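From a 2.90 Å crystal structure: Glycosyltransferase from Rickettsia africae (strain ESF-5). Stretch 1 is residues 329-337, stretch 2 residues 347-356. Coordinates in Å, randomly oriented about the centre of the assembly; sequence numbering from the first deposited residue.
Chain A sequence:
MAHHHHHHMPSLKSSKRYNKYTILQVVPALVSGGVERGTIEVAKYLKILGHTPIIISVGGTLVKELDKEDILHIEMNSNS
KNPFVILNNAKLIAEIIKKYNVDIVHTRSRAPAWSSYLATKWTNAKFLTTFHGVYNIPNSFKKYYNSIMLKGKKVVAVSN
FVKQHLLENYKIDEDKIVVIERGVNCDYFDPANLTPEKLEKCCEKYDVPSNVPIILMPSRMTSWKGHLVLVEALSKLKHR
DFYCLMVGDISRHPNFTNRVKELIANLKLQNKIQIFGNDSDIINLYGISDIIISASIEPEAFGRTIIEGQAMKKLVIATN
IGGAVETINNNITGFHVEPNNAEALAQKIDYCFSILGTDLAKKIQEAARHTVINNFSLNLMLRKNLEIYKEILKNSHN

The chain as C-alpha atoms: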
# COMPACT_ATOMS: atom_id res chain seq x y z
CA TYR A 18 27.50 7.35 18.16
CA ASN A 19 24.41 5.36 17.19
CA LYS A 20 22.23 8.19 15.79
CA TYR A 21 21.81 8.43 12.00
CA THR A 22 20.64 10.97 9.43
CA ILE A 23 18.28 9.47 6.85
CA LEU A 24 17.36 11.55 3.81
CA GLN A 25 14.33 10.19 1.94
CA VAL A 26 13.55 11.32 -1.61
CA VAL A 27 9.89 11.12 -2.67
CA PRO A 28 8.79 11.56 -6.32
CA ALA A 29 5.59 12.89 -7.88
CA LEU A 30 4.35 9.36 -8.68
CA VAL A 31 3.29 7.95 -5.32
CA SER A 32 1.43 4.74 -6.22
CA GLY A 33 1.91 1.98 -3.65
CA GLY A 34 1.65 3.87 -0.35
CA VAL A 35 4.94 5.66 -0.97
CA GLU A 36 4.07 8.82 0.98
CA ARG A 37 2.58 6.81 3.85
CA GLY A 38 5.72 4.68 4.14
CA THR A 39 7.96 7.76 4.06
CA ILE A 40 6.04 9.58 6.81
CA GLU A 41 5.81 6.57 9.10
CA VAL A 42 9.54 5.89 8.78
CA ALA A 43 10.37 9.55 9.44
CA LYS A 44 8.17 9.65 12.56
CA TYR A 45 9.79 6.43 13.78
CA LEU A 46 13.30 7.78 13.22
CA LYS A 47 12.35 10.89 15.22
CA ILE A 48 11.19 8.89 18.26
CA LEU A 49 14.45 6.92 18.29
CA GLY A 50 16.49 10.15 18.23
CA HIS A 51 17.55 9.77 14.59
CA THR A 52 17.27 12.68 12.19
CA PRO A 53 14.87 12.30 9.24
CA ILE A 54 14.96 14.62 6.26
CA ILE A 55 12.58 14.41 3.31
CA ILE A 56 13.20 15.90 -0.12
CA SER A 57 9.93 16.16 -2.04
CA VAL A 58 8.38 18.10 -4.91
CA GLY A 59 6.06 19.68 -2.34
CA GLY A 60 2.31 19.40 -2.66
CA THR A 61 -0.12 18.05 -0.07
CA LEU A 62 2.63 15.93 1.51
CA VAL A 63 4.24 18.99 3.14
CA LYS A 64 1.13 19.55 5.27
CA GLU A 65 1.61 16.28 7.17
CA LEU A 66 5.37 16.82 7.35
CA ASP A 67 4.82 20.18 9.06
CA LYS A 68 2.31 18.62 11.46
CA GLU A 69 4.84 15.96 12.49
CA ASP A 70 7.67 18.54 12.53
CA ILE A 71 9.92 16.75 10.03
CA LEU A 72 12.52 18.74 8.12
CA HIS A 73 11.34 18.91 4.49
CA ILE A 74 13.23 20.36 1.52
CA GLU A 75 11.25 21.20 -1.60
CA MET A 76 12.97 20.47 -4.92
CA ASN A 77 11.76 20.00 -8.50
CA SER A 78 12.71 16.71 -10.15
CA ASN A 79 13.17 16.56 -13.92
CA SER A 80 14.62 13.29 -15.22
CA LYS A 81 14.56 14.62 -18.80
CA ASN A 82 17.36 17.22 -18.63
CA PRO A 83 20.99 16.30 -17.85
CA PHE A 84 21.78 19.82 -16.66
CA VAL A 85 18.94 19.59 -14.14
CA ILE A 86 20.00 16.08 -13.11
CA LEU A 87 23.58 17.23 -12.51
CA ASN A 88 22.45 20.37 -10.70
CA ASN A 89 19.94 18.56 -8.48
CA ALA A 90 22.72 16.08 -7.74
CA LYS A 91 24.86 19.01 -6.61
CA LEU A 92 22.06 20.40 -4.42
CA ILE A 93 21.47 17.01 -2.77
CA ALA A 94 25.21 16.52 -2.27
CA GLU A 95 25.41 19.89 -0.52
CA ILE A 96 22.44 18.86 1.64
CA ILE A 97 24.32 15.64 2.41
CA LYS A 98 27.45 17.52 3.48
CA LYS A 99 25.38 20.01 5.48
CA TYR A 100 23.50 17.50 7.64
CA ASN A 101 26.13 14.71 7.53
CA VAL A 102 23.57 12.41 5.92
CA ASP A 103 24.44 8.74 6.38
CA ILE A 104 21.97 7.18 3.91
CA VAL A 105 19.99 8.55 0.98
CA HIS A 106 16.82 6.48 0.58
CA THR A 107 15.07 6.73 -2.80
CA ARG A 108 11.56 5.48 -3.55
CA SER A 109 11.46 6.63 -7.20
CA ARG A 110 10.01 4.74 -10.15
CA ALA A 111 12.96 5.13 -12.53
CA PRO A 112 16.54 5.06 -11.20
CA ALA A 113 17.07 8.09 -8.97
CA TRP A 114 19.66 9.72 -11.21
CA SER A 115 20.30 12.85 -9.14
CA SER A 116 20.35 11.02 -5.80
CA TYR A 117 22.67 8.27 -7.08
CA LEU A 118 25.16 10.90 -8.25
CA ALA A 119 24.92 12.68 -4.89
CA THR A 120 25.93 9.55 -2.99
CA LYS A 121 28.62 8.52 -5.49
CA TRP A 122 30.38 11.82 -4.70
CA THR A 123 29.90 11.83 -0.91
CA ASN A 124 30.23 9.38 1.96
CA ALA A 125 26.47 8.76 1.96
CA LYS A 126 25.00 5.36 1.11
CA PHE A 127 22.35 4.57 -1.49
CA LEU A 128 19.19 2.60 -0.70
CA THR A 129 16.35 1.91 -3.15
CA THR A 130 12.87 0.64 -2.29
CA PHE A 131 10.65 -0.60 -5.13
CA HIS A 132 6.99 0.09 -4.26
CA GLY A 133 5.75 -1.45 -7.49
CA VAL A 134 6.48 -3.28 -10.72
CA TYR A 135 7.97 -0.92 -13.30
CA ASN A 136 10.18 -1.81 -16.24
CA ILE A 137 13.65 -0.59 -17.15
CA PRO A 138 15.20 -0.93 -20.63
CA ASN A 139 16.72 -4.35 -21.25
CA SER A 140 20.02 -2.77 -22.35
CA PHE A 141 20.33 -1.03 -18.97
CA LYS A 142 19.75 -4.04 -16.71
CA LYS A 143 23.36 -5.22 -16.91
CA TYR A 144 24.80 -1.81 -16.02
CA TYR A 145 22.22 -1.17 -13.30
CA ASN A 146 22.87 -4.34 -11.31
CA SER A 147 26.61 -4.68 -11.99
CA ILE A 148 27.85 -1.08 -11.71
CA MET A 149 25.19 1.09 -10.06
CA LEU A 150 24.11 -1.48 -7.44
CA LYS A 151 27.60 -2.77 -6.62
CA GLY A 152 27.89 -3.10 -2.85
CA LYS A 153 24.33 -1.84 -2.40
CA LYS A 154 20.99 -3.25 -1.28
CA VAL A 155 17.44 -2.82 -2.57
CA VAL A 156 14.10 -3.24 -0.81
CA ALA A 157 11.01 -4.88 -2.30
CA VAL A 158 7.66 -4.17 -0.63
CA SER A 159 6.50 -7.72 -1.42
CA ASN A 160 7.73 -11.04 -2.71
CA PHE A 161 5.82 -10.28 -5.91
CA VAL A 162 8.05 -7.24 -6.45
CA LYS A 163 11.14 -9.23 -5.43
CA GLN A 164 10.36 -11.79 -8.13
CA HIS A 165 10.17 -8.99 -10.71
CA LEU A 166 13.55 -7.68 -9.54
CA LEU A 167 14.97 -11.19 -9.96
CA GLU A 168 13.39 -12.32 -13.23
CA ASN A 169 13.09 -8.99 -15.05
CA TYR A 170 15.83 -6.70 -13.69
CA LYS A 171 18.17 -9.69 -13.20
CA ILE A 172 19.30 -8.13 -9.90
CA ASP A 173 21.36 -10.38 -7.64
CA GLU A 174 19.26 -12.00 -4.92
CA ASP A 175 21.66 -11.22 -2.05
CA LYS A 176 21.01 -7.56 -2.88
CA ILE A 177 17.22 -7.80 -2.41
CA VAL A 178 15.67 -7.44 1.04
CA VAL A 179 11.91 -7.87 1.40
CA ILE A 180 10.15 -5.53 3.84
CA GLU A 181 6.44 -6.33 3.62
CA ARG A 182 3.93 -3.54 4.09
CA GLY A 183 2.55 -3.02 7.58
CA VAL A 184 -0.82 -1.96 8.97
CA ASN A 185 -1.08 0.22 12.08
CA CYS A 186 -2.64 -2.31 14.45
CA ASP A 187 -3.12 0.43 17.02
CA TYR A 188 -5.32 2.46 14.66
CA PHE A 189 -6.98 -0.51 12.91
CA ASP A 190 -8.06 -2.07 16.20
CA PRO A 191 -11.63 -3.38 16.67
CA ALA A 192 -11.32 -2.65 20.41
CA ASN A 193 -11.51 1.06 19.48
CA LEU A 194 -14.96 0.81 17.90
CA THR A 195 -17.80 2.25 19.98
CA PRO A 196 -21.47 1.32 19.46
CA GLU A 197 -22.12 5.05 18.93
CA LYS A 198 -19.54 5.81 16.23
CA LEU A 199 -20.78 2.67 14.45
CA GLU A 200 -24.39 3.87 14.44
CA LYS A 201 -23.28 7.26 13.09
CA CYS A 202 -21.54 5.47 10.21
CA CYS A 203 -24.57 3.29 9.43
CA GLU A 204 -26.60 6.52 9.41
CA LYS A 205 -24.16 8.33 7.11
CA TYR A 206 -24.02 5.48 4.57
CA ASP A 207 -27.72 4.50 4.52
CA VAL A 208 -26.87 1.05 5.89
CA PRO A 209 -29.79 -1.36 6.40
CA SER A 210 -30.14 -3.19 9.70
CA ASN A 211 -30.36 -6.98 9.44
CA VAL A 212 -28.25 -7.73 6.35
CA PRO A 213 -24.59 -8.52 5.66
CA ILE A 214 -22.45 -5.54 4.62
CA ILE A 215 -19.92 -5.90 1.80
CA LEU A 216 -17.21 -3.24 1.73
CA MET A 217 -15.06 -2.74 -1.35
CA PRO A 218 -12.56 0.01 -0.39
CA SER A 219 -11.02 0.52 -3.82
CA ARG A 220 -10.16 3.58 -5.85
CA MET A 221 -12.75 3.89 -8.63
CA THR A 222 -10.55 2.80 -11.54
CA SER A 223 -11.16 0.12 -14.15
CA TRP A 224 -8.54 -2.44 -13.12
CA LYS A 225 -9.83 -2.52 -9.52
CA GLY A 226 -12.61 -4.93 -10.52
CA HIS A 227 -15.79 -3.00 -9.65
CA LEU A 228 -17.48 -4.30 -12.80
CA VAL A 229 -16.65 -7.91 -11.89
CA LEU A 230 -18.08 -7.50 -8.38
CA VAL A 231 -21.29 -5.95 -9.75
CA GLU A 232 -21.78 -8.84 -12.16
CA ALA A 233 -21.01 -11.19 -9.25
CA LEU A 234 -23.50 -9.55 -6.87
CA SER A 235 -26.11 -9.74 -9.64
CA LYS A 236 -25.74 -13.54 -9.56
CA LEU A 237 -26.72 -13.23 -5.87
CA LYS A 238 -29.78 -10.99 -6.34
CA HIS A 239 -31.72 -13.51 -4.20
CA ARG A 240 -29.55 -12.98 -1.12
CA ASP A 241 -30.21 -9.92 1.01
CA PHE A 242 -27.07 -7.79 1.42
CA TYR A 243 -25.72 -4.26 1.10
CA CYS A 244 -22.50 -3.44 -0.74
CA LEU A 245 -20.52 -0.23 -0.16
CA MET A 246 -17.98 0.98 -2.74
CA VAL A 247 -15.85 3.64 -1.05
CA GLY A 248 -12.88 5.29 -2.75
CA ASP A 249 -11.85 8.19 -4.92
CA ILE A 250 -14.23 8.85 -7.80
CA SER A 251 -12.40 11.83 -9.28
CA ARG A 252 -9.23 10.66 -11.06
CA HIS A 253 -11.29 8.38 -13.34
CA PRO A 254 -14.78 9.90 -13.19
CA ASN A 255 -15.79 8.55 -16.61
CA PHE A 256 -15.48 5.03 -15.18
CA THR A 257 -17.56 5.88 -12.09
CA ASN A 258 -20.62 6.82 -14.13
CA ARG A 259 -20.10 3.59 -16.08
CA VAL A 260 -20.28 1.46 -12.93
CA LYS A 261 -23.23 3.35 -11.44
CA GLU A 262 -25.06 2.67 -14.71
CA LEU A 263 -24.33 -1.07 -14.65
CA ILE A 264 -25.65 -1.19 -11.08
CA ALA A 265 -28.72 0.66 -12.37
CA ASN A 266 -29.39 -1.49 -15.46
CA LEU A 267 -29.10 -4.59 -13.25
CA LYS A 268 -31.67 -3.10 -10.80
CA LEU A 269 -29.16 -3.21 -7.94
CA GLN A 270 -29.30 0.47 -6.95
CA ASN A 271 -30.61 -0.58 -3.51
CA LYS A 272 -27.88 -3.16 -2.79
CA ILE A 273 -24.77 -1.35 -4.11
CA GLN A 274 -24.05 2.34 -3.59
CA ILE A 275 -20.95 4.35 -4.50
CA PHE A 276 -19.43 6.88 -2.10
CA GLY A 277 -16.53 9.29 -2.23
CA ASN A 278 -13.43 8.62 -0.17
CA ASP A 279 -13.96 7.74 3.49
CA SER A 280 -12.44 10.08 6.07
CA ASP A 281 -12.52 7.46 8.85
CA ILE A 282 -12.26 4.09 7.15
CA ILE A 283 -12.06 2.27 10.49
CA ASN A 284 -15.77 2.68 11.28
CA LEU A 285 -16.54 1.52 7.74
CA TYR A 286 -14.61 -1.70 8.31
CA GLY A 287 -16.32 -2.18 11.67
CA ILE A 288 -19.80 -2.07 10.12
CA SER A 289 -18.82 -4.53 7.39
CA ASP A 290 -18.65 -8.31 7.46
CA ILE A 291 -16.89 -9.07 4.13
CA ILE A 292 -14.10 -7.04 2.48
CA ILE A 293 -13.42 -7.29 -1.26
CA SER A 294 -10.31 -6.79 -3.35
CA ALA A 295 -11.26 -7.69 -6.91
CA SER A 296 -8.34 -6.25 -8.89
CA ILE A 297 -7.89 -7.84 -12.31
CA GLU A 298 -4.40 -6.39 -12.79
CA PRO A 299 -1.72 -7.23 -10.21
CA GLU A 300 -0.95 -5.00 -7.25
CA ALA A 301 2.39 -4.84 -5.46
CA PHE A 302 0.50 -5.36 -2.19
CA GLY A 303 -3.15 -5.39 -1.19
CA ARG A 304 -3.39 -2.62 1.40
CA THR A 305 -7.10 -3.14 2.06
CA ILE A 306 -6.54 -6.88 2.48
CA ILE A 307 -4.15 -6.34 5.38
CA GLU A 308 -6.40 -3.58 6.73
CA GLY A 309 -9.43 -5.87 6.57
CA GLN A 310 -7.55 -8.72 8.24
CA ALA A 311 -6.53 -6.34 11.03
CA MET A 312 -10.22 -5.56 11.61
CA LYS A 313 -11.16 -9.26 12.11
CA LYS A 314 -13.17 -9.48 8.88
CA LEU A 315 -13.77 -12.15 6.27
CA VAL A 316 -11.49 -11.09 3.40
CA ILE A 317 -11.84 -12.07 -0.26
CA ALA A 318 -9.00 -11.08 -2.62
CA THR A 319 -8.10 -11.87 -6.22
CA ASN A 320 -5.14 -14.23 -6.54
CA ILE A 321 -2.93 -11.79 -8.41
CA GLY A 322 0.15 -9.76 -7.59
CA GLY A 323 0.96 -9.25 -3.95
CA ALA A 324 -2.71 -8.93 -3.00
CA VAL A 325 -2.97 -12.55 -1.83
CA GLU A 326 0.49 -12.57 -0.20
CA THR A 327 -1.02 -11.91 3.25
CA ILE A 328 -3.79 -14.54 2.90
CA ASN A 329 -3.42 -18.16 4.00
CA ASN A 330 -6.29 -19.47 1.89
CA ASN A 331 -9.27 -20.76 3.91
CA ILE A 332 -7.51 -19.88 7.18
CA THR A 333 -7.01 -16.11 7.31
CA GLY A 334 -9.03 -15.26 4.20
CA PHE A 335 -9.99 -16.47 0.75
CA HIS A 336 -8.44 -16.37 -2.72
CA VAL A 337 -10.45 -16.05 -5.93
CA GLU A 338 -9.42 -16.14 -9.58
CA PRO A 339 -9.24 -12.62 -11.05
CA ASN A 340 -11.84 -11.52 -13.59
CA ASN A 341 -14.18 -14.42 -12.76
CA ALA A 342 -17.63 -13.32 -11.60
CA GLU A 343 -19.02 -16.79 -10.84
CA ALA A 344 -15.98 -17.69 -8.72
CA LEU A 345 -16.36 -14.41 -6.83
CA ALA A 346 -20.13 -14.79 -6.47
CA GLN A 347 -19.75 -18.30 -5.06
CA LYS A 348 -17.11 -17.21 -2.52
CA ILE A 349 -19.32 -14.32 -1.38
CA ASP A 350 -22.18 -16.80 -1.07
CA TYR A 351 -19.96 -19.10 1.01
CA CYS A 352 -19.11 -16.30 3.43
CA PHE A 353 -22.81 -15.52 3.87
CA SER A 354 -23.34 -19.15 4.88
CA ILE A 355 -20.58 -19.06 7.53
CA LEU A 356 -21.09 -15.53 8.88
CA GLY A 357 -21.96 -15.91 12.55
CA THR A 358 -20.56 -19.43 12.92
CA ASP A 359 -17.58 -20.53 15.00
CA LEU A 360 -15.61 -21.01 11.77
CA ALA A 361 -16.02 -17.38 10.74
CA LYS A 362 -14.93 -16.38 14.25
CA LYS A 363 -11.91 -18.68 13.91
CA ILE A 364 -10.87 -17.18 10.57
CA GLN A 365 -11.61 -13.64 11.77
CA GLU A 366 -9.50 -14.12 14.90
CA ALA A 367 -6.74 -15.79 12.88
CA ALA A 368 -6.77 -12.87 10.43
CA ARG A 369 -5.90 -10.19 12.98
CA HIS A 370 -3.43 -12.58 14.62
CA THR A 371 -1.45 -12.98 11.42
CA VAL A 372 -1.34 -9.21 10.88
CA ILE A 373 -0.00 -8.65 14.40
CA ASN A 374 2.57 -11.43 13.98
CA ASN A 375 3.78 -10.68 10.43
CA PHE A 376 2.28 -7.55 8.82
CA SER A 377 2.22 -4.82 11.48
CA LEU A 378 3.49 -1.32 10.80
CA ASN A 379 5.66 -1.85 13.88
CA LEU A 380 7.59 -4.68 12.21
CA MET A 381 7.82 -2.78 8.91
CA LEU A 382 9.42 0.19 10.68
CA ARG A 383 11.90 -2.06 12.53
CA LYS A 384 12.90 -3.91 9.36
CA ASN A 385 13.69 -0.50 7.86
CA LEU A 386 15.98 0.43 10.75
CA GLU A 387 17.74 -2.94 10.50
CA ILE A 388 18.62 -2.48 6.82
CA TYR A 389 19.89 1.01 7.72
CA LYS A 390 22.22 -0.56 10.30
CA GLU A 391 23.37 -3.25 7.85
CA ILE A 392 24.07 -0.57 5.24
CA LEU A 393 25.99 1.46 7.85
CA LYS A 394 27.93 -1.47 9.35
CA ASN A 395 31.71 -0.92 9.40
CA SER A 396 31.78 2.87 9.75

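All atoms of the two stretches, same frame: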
# COMPACT_ATOMS: atom_id res chain seq x y z
N ASN A 329 -3.53 -16.70 3.97
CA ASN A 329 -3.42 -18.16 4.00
C ASN A 329 -4.81 -18.69 3.68
O ASN A 329 -5.72 -18.67 4.52
CB ASN A 329 -2.92 -18.65 5.34
CG ASN A 329 -2.69 -20.16 5.36
OD1 ASN A 329 -2.77 -20.82 4.32
ND2 ASN A 329 -2.42 -20.71 6.54
N ASN A 330 -4.97 -19.18 2.44
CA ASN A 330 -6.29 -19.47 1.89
C ASN A 330 -7.07 -20.41 2.80
O ASN A 330 -6.55 -21.43 3.26
CB ASN A 330 -6.12 -20.07 0.49
CG ASN A 330 -7.44 -20.30 -0.20
OD1 ASN A 330 -8.27 -19.40 -0.31
ND2 ASN A 330 -7.64 -21.52 -0.68
N ASN A 331 -8.33 -20.03 3.06
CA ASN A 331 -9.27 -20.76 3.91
C ASN A 331 -8.86 -20.78 5.38
O ASN A 331 -9.37 -21.59 6.15
CB ASN A 331 -9.49 -22.19 3.40
CG ASN A 331 -10.18 -22.23 2.06
OD1 ASN A 331 -11.02 -21.39 1.76
ND2 ASN A 331 -9.82 -23.21 1.24
N ILE A 332 -7.97 -19.89 5.79
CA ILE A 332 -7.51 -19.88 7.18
C ILE A 332 -7.50 -18.46 7.72
O ILE A 332 -8.02 -18.19 8.80
CB ILE A 332 -6.14 -20.56 7.30
CG1 ILE A 332 -6.32 -22.08 7.24
CG2 ILE A 332 -5.41 -20.11 8.56
CD1 ILE A 332 -5.04 -22.86 7.31
N THR A 333 -6.93 -17.52 6.96
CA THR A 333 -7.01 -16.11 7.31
C THR A 333 -7.77 -15.30 6.28
O THR A 333 -7.86 -14.07 6.42
CB THR A 333 -5.61 -15.53 7.51
OG1 THR A 333 -4.78 -15.85 6.38
CG2 THR A 333 -4.99 -16.10 8.76
N GLY A 334 -8.34 -15.95 5.27
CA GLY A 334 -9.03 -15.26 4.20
C GLY A 334 -9.22 -16.21 3.03
O GLY A 334 -8.96 -17.41 3.14
N PHE A 335 -9.66 -15.65 1.91
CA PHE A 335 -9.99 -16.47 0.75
C PHE A 335 -9.42 -15.86 -0.52
O PHE A 335 -9.45 -14.64 -0.71
CB PHE A 335 -11.51 -16.63 0.62
CG PHE A 335 -12.19 -17.01 1.90
CD1 PHE A 335 -12.22 -18.33 2.32
CD2 PHE A 335 -12.81 -16.05 2.69
CE1 PHE A 335 -12.85 -18.69 3.50
CE2 PHE A 335 -13.44 -16.39 3.86
CZ PHE A 335 -13.46 -17.71 4.27
N HIS A 336 -8.89 -16.73 -1.38
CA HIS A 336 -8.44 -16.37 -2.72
C HIS A 336 -9.55 -16.63 -3.73
O HIS A 336 -10.34 -17.56 -3.57
CB HIS A 336 -7.21 -17.18 -3.15
CG HIS A 336 -6.02 -17.02 -2.26
ND1 HIS A 336 -5.03 -17.98 -2.17
CD2 HIS A 336 -5.65 -16.02 -1.43
CE1 HIS A 336 -4.11 -17.57 -1.31
NE2 HIS A 336 -4.46 -16.39 -0.84
N VAL A 337 -9.59 -15.80 -4.77
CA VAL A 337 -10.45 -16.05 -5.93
C VAL A 337 -9.64 -15.77 -7.19
O VAL A 337 -8.69 -14.98 -7.18
CB VAL A 337 -11.75 -15.20 -5.91
CG1 VAL A 337 -12.78 -15.81 -6.82
CG2 VAL A 337 -12.32 -15.14 -4.54
N GLN A 347 -19.66 -17.12 -5.90
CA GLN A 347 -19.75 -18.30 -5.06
C GLN A 347 -19.01 -18.10 -3.73
O GLN A 347 -19.50 -18.52 -2.68
CB GLN A 347 -19.21 -19.52 -5.81
CG GLN A 347 -20.14 -20.01 -6.89
CD GLN A 347 -21.52 -20.35 -6.35
OE1 GLN A 347 -22.45 -19.55 -6.46
NE2 GLN A 347 -21.65 -21.53 -5.75
N LYS A 348 -17.84 -17.46 -3.76
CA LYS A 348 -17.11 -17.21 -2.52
C LYS A 348 -17.88 -16.26 -1.61
O LYS A 348 -17.91 -16.46 -0.39
CB LYS A 348 -15.72 -16.65 -2.81
CG LYS A 348 -14.69 -17.70 -3.23
CD LYS A 348 -14.02 -18.35 -2.04
CE LYS A 348 -13.10 -19.48 -2.51
NZ LYS A 348 -12.08 -19.85 -1.48
N ILE A 349 -18.50 -15.22 -2.18
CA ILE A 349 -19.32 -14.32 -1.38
C ILE A 349 -20.50 -15.08 -0.79
O ILE A 349 -20.87 -14.89 0.38
CB ILE A 349 -19.78 -13.12 -2.22
CG1 ILE A 349 -18.57 -12.31 -2.68
CG2 ILE A 349 -20.72 -12.24 -1.43
CD1 ILE A 349 -18.94 -11.12 -3.54
N ASP A 350 -21.09 -15.98 -1.58
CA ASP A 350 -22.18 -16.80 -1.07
C ASP A 350 -21.71 -17.70 0.06
O ASP A 350 -22.41 -17.87 1.06
CB ASP A 350 -22.78 -17.62 -2.21
CG ASP A 350 -24.20 -18.09 -1.93
OD1 ASP A 350 -24.99 -17.29 -1.39
OD2 ASP A 350 -24.52 -19.25 -2.27
N TYR A 351 -20.50 -18.26 -0.07
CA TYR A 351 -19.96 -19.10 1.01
C TYR A 351 -19.83 -18.31 2.30
O TYR A 351 -20.17 -18.81 3.38
CB TYR A 351 -18.61 -19.69 0.61
CG TYR A 351 -17.91 -20.38 1.76
CD1 TYR A 351 -18.31 -21.63 2.21
CD2 TYR A 351 -16.84 -19.76 2.42
CE1 TYR A 351 -17.67 -22.26 3.27
CE2 TYR A 351 -16.19 -20.39 3.48
CZ TYR A 351 -16.61 -21.63 3.89
OH TYR A 351 -15.97 -22.24 4.94
N CYS A 352 -19.31 -17.09 2.22
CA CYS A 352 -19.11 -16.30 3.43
C CYS A 352 -20.44 -15.97 4.11
O CYS A 352 -20.54 -16.00 5.34
CB CYS A 352 -18.33 -15.03 3.11
SG CYS A 352 -16.62 -15.39 2.69
N PHE A 353 -21.47 -15.67 3.31
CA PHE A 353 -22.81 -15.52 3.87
C PHE A 353 -23.18 -16.74 4.71
O PHE A 353 -23.70 -16.60 5.83
CB PHE A 353 -23.83 -15.33 2.74
CG PHE A 353 -23.75 -13.99 2.06
CD1 PHE A 353 -23.15 -12.91 2.69
CD2 PHE A 353 -24.28 -13.82 0.79
CE1 PHE A 353 -23.08 -11.68 2.06
CE2 PHE A 353 -24.22 -12.59 0.15
CZ PHE A 353 -23.61 -11.51 0.78
N SER A 354 -22.90 -17.94 4.20
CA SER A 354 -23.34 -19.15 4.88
C SER A 354 -22.54 -19.44 6.15
O SER A 354 -23.01 -20.23 6.98
CB SER A 354 -23.27 -20.35 3.94
OG SER A 354 -21.94 -20.61 3.55
N ILE A 355 -21.36 -18.84 6.32
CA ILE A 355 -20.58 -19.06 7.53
C ILE A 355 -20.51 -17.84 8.43
O ILE A 355 -19.99 -17.95 9.55
CB ILE A 355 -19.15 -19.55 7.21
CG1 ILE A 355 -18.33 -18.45 6.53
CG2 ILE A 355 -19.19 -20.81 6.37
CD1 ILE A 355 -16.85 -18.75 6.49
N LEU A 356 -21.03 -16.69 7.99
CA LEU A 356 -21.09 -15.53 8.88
C LEU A 356 -21.91 -15.84 10.12
O LEU A 356 -23.06 -16.27 10.02
CB LEU A 356 -21.68 -14.32 8.14
CG LEU A 356 -20.69 -13.43 7.39
CD1 LEU A 356 -21.42 -12.30 6.70
CD2 LEU A 356 -19.63 -12.89 8.34

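Residues 329-337 of the glycosyltransferase run from a turn into a short strand, 335-337, that lies against the helix entering the second stretch from earlier in the chain. Strand and helix axes approach to 10.1 Å, and their N-to-C directions differ by 158°, so the two elements run nearly antiparallel. The closest CA atoms are those of V337 and K348, 7.6 Å apart; the two stretches therefore meet through side chains rather than backbone pairing, and no hydrogen bond crosses between them.

Each stretch is braced internally. In the turn, the carbonyl of N329 accepts bonds from I332 N (2.9 Å to N329 O) and T333 N (3.0 Å to N329 O), while N329 N donates to T333 OG1 at 2.8 Å. N331 N bonds to G334 O at 2.7 Å, and the positive phi of N331 (67°) suits this tight reversal. N330 OD1 accepts from H336 N at 2.9 Å, a nearly straight bond that ties the turn to the strand. In the helix, regular backbone bonds such as Y351 N to Q347 O (2.8 Å) and C352 N to K348 O (3.0 Å) place K348, Y351, C352 and I355 along the side that meets the strand.

F335 is the centre of the contact. Its CA-to-CB bond points toward the helix, and with chi1 in the m well its buried ring lies among Y351, C352 and I355. The edge of Y351 is directed at the face of F335 in an offset edge-to-face pair, with centroids 5.7 Å apart and planes at 80°; the closest atoms are F335 CE1 and Y351 CE2, at 3.7 Å. C352 SG lies 3.5 Å from F335 CE2 and 4.3 Å from the ring centroid, an oblique sulfur-aromatic approach. Small and polarizable, the cysteine side chain fits close to the ring although its CA-to-CB bond points sideways. I355 CD1 adds a looser apolar contact, 4.2 Å from F335 CZ. A flat, wide aromatic side chain suits this position because it can touch successive turns of the helix at once.

K348 has the largest covered area, followed by F335; together they account for most of the 301 Å² buried between the stretches. The K348 CA-to-CB bond points toward the strand, and the aliphatic chain, m at chi1 and chi2 and then extended, packs across it: K348 CG is 3.7 Å from V337 CG2, and K348 CE is 3.5 Å from H336 O. The amine reaches the turn, with K348 NZ 3.7 Å from N331 OD1, 4.0 Å from N330 OD1 and 3.9 Å from F335 CB. Lysine suits this partly exposed place because its methylenes cover apolar surface while its charged end remains near amide oxygens, at distances longer than direct hydrogen bonds. Along the strand the side chains alternate: F335 and V337 point toward the helix and are buried, whereas H336 points away and contributes its carbonyl oxygen to the contact.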